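Transcriptional activator TenA-1 (Sulfolobus solfataricus P2, PDB 2QZC) is a TenA-like protein with a heme oxygenase-like fold, probably a thiaminase that acts on thiamin or a related pyrimidine compound. Local coordinates at residues Y51-K65 with T116-F130. Sequence-based numbering, arbitrary orientation.
Sequences YVEDMLRALLIASSK and TRHLYYYANLDWNKF
Tyr120 lies as a knob against helix 51-63, among Asp54, Arg57, Ala58 and Ile61, and its hydroxyl donates to Asp54 OD1 across 2.6 Å (OH to OD1). The carboxylate receives it on the anti side, 21° out of its plane, and stands steeply to the ring. CG of Tyr120 stands beside its own backbone N (chi1 -76°), which swings the ring over to the neighbouring helix, where CD1 of Ile61 meets its edge. Ala58 answers as a knob between Leu119, Tyr120, Ala123 and Phe130. Small residues allow a close approach here: the CA atoms of Ala62 and Ala123 are 4.3 Å apart. The axes of helices 51-63 and 116-125 come within 7.7 Å and run nearly parallel, 13° apart. Beyond the turn, Phe130 offers one face to Ala58 O, while its CD2 lies 3.4 Å from Ala62 CB. Trp127 closes this end, its CE3 3.5 Å from Ala62 O and its edge meeting CD1 of Leu59. Asp126 caps the helix that carries both rings, OD2 accepting from Lys129 N at 2.9 Å.

In the second shell, Tyr108 bonds Asp54 OD2, and a water donates to OD1 while accepting weakly from Arg117 NH1; the direct Asp54-Arg117 salt bridge is long. The contact thus joins helix 38-63 to helix 110-125 and the start of helix 127-148 in the all-helical heme oxygenase-like fold of the TenA family. Helix 68-78 packs on Ser63 and Trp127, and the second subunit covers Leu60 and Ile61.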
loop_
_atom_site.group_PDB
_atom_site.type_symbol
_atom_site.label_atom_id
_atom_site.label_comp_id
_atom_site.label_asym_id
_atom_site.label_seq_id
_atom_site.Cartn_x
_atom_site.Cartn_y
_atom_site.Cartn_z
ATOM N N TYR A 51 -6.641 -1.273 -16.167
ATOM C CA TYR A 51 -5.216 -1.238 -15.960
ATOM C C TYR A 51 -4.805 -0.654 -14.605
ATOM O O TYR A 51 -3.958 -1.212 -13.875
ATOM C CB TYR A 51 -4.528 -0.421 -17.100
ATOM C CG TYR A 51 -3.080 -0.159 -16.896
ATOM C CD1 TYR A 51 -2.121 -1.061 -17.349
ATOM C CD2 TYR A 51 -2.622 1.007 -16.228
ATOM C CE1 TYR A 51 -0.752 -0.825 -17.137
ATOM C CE2 TYR A 51 -1.288 1.236 -16.040
ATOM C CZ TYR A 51 -0.333 0.313 -16.503
ATOM O OH TYR A 51 1.053 0.487 -16.363
ATOM N N VAL A 52 -5.363 0.509 -14.276
ATOM C CA VAL A 52 -4.962 1.235 -13.045
ATOM C C VAL A 52 -5.212 0.421 -11.798
ATOM O O VAL A 52 -4.391 0.439 -10.862
ATOM C CB VAL A 52 -5.624 2.612 -12.936
ATOM C CG1 VAL A 52 -5.456 3.233 -11.529
ATOM C CG2 VAL A 52 -5.020 3.518 -13.988
ATOM N N GLU A 53 -6.313 -0.327 -11.753
ATOM C CA GLU A 53 -6.563 -1.151 -10.570
ATOM C C GLU A 53 -5.490 -2.255 -10.454
ATOM O O GLU A 53 -4.965 -2.546 -9.372
ATOM C CB GLU A 53 -7.971 -1.755 -10.589
ATOM C CG GLU A 53 -8.242 -2.533 -9.289
ATOM C CD GLU A 53 -9.596 -3.194 -9.217
ATOM O OE1 GLU A 53 -10.512 -2.728 -9.897
ATOM O OE2 GLU A 53 -9.748 -4.178 -8.463
ATOM N N ASP A 54 -5.176 -2.927 -11.564
ATOM C CA ASP A 54 -4.106 -3.938 -11.521
ATOM C C ASP A 54 -2.746 -3.330 -11.194
ATOM O O ASP A 54 -1.948 -3.921 -10.470
ATOM C CB ASP A 54 -4.030 -4.668 -12.879
ATOM C CG ASP A 54 -5.171 -5.629 -13.107
ATOM O OD1 ASP A 54 -5.500 -6.414 -12.185
ATOM O OD2 ASP A 54 -5.690 -5.641 -14.240
HETATM N N MSE A 55 -2.462 -2.162 -11.740
HETATM C CA MSE A 55 -1.203 -1.422 -11.446
HETATM C C MSE A 55 -1.080 -1.136 -9.941
HETATM O O MSE A 55 -0.013 -1.312 -9.356
HETATM C CB MSE A 55 -1.199 -0.109 -12.233
HETATM C CG MSE A 55 0.036 0.676 -12.151
HETATM SE SE MSE A 55 -0.291 2.589 -12.564
HETATM C CE MSE A 55 -1.104 3.107 -10.893
ATOM N N LEU A 56 -2.177 -0.721 -9.327
ATOM C CA LEU A 56 -2.175 -0.445 -7.884
ATOM C C LEU A 56 -1.964 -1.728 -7.103
ATOM O O LEU A 56 -1.191 -1.758 -6.107
ATOM C CB LEU A 56 -3.470 0.222 -7.450
ATOM C CG LEU A 56 -3.673 1.652 -7.913
ATOM C CD1 LEU A 56 -5.088 2.106 -7.646
ATOM C CD2 LEU A 56 -2.705 2.583 -7.236
ATOM N N ARG A 57 -2.639 -2.826 -7.514
ATOM C CA ARG A 57 -2.414 -4.097 -6.821
ATOM C C ARG A 57 -0.963 -4.551 -6.913
ATOM O O ARG A 57 -0.344 -5.022 -5.928
ATOM C CB ARG A 57 -3.387 -5.154 -7.314
ATOM C CG ARG A 57 -4.837 -4.834 -6.940
ATOM C CD ARG A 57 -5.744 -5.922 -7.506
ATOM N NE ARG A 57 -7.170 -5.670 -7.268
ATOM C CZ ARG A 57 -7.813 -5.931 -6.124
ATOM N NH1 ARG A 57 -7.184 -6.448 -5.111
ATOM N NH2 ARG A 57 -9.114 -5.694 -6.003
ATOM N N ALA A 58 -0.384 -4.418 -8.102
ATOM C CA ALA A 58 1.034 -4.760 -8.310
ATOM C C ALA A 58 1.962 -3.873 -7.470
ATOM O O ALA A 58 2.883 -4.377 -6.830
ATOM C CB ALA A 58 1.353 -4.653 -9.818
ATOM N N LEU A 59 1.662 -2.585 -7.408
ATOM C CA LEU A 59 2.425 -1.655 -6.532
ATOM C C LEU A 59 2.396 -2.112 -5.074
ATOM O O LEU A 59 3.421 -2.108 -4.390
ATOM C CB LEU A 59 1.880 -0.225 -6.605
ATOM C CG LEU A 59 2.437 0.835 -5.636
ATOM C CD1 LEU A 59 3.940 0.943 -5.822
ATOM C CD2 LEU A 59 1.686 2.139 -5.848
ATOM N N LEU A 60 1.208 -2.529 -4.628
ATOM C CA LEU A 60 1.089 -2.978 -3.216
ATOM C C LEU A 60 1.974 -4.205 -2.929
ATOM O O LEU A 60 2.767 -4.199 -1.959
ATOM C CB LEU A 60 -0.362 -3.254 -2.865
ATOM C CG LEU A 60 -1.260 -2.024 -2.788
ATOM C CD1 LEU A 60 -2.768 -2.422 -2.817
ATOM C CD2 LEU A 60 -0.895 -1.192 -1.524
ATOM N N ILE A 61 1.946 -5.221 -3.808
ATOM C CA ILE A 61 2.798 -6.419 -3.682
ATOM C C ILE A 61 4.254 -6.010 -3.698
ATOM O O ILE A 61 5.055 -6.451 -2.859
ATOM C CB ILE A 61 2.614 -7.433 -4.914
ATOM C CG1 ILE A 61 1.218 -8.000 -5.000
ATOM C CG2 ILE A 61 3.643 -8.602 -4.806
ATOM C CD1 ILE A 61 0.888 -8.649 -6.348
ATOM N N ALA A 62 4.632 -5.205 -4.667
ATOM C CA ALA A 62 6.047 -4.833 -4.849
ATOM C C ALA A 62 6.567 -4.002 -3.680
ATOM O O ALA A 62 7.708 -4.225 -3.207
ATOM C CB ALA A 62 6.235 -4.050 -6.151
ATOM N N SER A 63 5.742 -3.069 -3.227
ATOM C CA SER A 63 6.181 -2.139 -2.188
ATOM C C SER A 63 6.501 -2.867 -0.877
ATOM O O SER A 63 7.341 -2.381 -0.100
ATOM C CB SER A 63 5.169 -0.996 -2.005
ATOM O OG SER A 63 3.958 -1.490 -1.482
ATOM N N SER A 64 5.889 -4.023 -0.647
ATOM C CA SER A 64 6.209 -4.843 0.536
ATOM C C SER A 64 7.676 -5.259 0.584
ATOM O O SER A 64 8.169 -5.687 1.652
ATOM C CB SER A 64 5.356 -6.104 0.570
ATOM O OG SER A 64 5.763 -7.067 -0.402
ATOM N N LYS A 65 8.377 -5.174 -0.567
ATOM C CA LYS A 65 9.766 -5.593 -0.720
ATOM C C LYS A 65 10.757 -4.444 -0.826
ATOM O O LYS A 65 11.948 -4.697 -0.948
ATOM C CB LYS A 65 9.909 -6.443 -2.003
ATOM C CG LYS A 65 9.029 -7.689 -2.074
ATOM C CD LYS A 65 9.151 -8.359 -3.454
ATOM C CE LYS A 65 8.187 -9.541 -3.613
ATOM N NZ LYS A 65 8.397 -10.610 -2.606
ATOM N N THR A 116 -0.696 -5.714 -17.865
ATOM C CA THR A 116 -0.989 -5.917 -16.436
ATOM C C THR A 116 -0.282 -7.159 -15.887
ATOM O O THR A 116 0.246 -7.129 -14.781
ATOM C CB THR A 116 -2.496 -5.927 -16.155
ATOM O OG1 THR A 116 -3.104 -7.027 -16.842
ATOM C CG2 THR A 116 -3.153 -4.588 -16.503
ATOM N N ARG A 117 -0.285 -8.275 -16.637
ATOM C CA ARG A 117 0.399 -9.476 -16.161
ATOM C C ARG A 117 1.910 -9.287 -16.045
ATOM O O ARG A 117 2.566 -9.892 -15.167
ATOM C CB ARG A 117 -0.016 -10.728 -16.956
ATOM C CG ARG A 117 -1.263 -11.395 -16.432
ATOM C CD ARG A 117 -2.469 -10.498 -16.322
ATOM N NE ARG A 117 -3.631 -11.221 -15.818
ATOM C CZ ARG A 117 -4.752 -10.636 -15.406
ATOM N NH1 ARG A 117 -4.908 -9.325 -15.442
ATOM N NH2 ARG A 117 -5.743 -11.404 -15.004
ATOM N N HIS A 118 2.477 -8.451 -16.909
ATOM C CA HIS A 118 3.914 -8.048 -16.858
ATOM C C HIS A 118 4.213 -7.353 -15.509
ATOM O O HIS A 118 5.169 -7.689 -14.814
ATOM C CB HIS A 118 4.161 -7.121 -18.065
ATOM C CG HIS A 118 5.450 -6.350 -18.085
ATOM N ND1 HIS A 118 6.680 -6.914 -18.365
ATOM C CD2 HIS A 118 5.654 -5.013 -17.990
ATOM C CE1 HIS A 118 7.577 -5.940 -18.429
ATOM N NE2 HIS A 118 6.981 -4.785 -18.220
ATOM N N LEU A 119 3.376 -6.379 -15.123
ATOM C CA LEU A 119 3.572 -5.667 -13.835
ATOM C C LEU A 119 3.463 -6.636 -12.666
ATOM O O LEU A 119 4.266 -6.575 -11.750
ATOM C CB LEU A 119 2.585 -4.507 -13.671
ATOM C CG LEU A 119 2.718 -3.395 -14.703
ATOM C CD1 LEU A 119 1.648 -2.330 -14.399
ATOM C CD2 LEU A 119 4.113 -2.773 -14.697
ATOM N N TYR A 120 2.447 -7.527 -12.682
ATOM C CA TYR A 120 2.341 -8.485 -11.596
ATOM C C TYR A 120 3.556 -9.393 -11.499
ATOM O O TYR A 120 3.993 -9.741 -10.374
ATOM C CB TYR A 120 1.064 -9.347 -11.719
ATOM C CG TYR A 120 -0.253 -8.695 -11.338
ATOM C CD1 TYR A 120 -0.521 -8.395 -10.017
ATOM C CD2 TYR A 120 -1.262 -8.414 -12.286
ATOM C CE1 TYR A 120 -1.739 -7.880 -9.647
ATOM C CE2 TYR A 120 -2.485 -7.896 -11.915
ATOM C CZ TYR A 120 -2.699 -7.573 -10.584
ATOM O OH TYR A 120 -3.927 -7.080 -10.225
ATOM N N TYR A 121 4.073 -9.850 -12.638
ATOM C CA TYR A 121 5.198 -10.767 -12.664
ATOM C C TYR A 121 6.372 -10.176 -11.895
ATOM O O TYR A 121 6.935 -10.841 -10.992
ATOM C CB TYR A 121 5.579 -11.124 -14.119
ATOM C CG TYR A 121 6.845 -11.954 -14.188
ATOM C CD1 TYR A 121 6.811 -13.284 -13.872
ATOM C CD2 TYR A 121 8.049 -11.416 -14.563
ATOM C CE1 TYR A 121 7.968 -14.074 -13.887
ATOM C CE2 TYR A 121 9.216 -12.193 -14.579
ATOM C CZ TYR A 121 9.160 -13.524 -14.258
ATOM O OH TYR A 121 10.313 -14.293 -14.279
ATOM N N TYR A 122 6.739 -8.957 -12.220
ATOM C CA TYR A 122 7.887 -8.326 -11.553
ATOM C C TYR A 122 7.590 -7.932 -10.112
ATOM O O TYR A 122 8.446 -8.088 -9.245
ATOM C CB TYR A 122 8.451 -7.158 -12.402
ATOM C CG TYR A 122 9.116 -7.719 -13.627
ATOM C CD1 TYR A 122 10.257 -8.503 -13.505
ATOM C CD2 TYR A 122 8.567 -7.535 -14.893
ATOM C CE1 TYR A 122 10.838 -9.103 -14.651
ATOM C CE2 TYR A 122 9.137 -8.127 -16.016
ATOM C CZ TYR A 122 10.259 -8.890 -15.874
ATOM O OH TYR A 122 10.828 -9.522 -16.977
ATOM N N ALA A 123 6.351 -7.539 -9.839
ATOM C CA ALA A 123 5.963 -7.229 -8.428
ATOM C C ALA A 123 6.106 -8.433 -7.543
ATOM O O ALA A 123 6.543 -8.312 -6.377
ATOM C CB ALA A 123 4.566 -6.739 -8.361
ATOM N N ASN A 124 5.769 -9.611 -8.057
ATOM C CA ASN A 124 5.921 -10.852 -7.280
ATOM C C ASN A 124 7.358 -11.311 -7.072
ATOM O O ASN A 124 7.614 -12.179 -6.186
ATOM C CB ASN A 124 5.065 -11.952 -7.887
ATOM C CG ASN A 124 3.587 -11.784 -7.531
ATOM O OD1 ASN A 124 3.250 -11.861 -6.382
ATOM N ND2 ASN A 124 2.736 -11.747 -8.522
ATOM N N LEU A 125 8.285 -10.721 -7.813
ATOM C CA LEU A 125 9.708 -11.037 -7.693
ATOM C C LEU A 125 10.551 -10.060 -6.894
ATOM O O LEU A 125 11.325 -10.484 -6.048
ATOM C CB LEU A 125 10.347 -11.174 -9.079
ATOM C CG LEU A 125 9.854 -12.321 -9.965
ATOM C CD1 LEU A 125 10.685 -12.242 -11.236
ATOM C CD2 LEU A 125 9.971 -13.666 -9.276
ATOM N N ASP A 126 10.451 -8.779 -7.177
ATOM C CA ASP A 126 11.428 -7.814 -6.662
ATOM C C ASP A 126 10.968 -6.375 -6.773
ATOM O O ASP A 126 10.427 -5.999 -7.815
ATOM C CB ASP A 126 12.638 -8.006 -7.603
ATOM C CG ASP A 126 13.826 -7.239 -7.233
ATOM O OD1 ASP A 126 14.499 -7.601 -6.255
ATOM O OD2 ASP A 126 14.145 -6.309 -7.961
ATOM N N TRP A 127 11.194 -5.544 -5.743
ATOM C CA TRP A 127 10.837 -4.144 -5.814
ATOM C C TRP A 127 11.543 -3.412 -6.958
ATOM O O TRP A 127 10.888 -2.684 -7.721
ATOM C CB TRP A 127 11.082 -3.433 -4.477
ATOM C CG TRP A 127 11.084 -1.943 -4.534
ATOM C CD1 TRP A 127 12.183 -1.114 -4.466
ATOM C CD2 TRP A 127 9.954 -1.089 -4.721
ATOM N NE1 TRP A 127 11.778 0.194 -4.549
ATOM C CE2 TRP A 127 10.418 0.240 -4.713
ATOM C CE3 TRP A 127 8.574 -1.317 -4.876
ATOM C CZ2 TRP A 127 9.556 1.342 -4.897
ATOM C CZ3 TRP A 127 7.709 -0.219 -5.049
ATOM C CH2 TRP A 127 8.198 1.087 -5.037
ATOM N N ASN A 128 12.862 -3.593 -7.086
ATOM C CA ASN A 128 13.603 -2.842 -8.119
ATOM C C ASN A 128 13.089 -3.164 -9.529
ATOM O O ASN A 128 12.938 -2.266 -10.352
ATOM C CB ASN A 128 15.116 -3.091 -8.046
ATOM C CG ASN A 128 15.758 -2.469 -6.829
ATOM O OD1 ASN A 128 15.160 -1.691 -6.113
ATOM N ND2 ASN A 128 17.041 -2.785 -6.636
ATOM N N LYS A 129 12.830 -4.442 -9.823
ATOM C CA LYS A 129 12.314 -4.826 -11.153
ATOM C C LYS A 129 10.934 -4.225 -11.396
ATOM O O LYS A 129 10.655 -3.731 -12.486
ATOM C CB LYS A 129 12.291 -6.343 -11.295
ATOM C CG LYS A 129 13.675 -6.984 -11.309
ATOM C CD LYS A 129 13.634 -8.473 -11.522
ATOM C CE LYS A 129 15.044 -9.061 -11.472
ATOM N NZ LYS A 129 14.999 -10.539 -11.556
ATOM N N PHE A 130 10.053 -4.286 -10.399
ATOM C CA PHE A 130 8.747 -3.664 -10.539
ATOM C C PHE A 130 8.872 -2.164 -10.778
ATOM O O PHE A 130 8.207 -1.593 -11.645
ATOM C CB PHE A 130 7.832 -3.928 -9.343
ATOM C CG PHE A 130 6.580 -3.085 -9.371
ATOM C CD1 PHE A 130 5.539 -3.420 -10.229
ATOM C CD2 PHE A 130 6.506 -1.847 -8.680
ATOM C CE1 PHE A 130 4.416 -2.607 -10.322
ATOM C CE2 PHE A 130 5.392 -1.039 -8.811
ATOM C CZ PHE A 130 4.367 -1.427 -9.623
HETATM O O HOH W 1 -6.430 -9.000 -12.611
#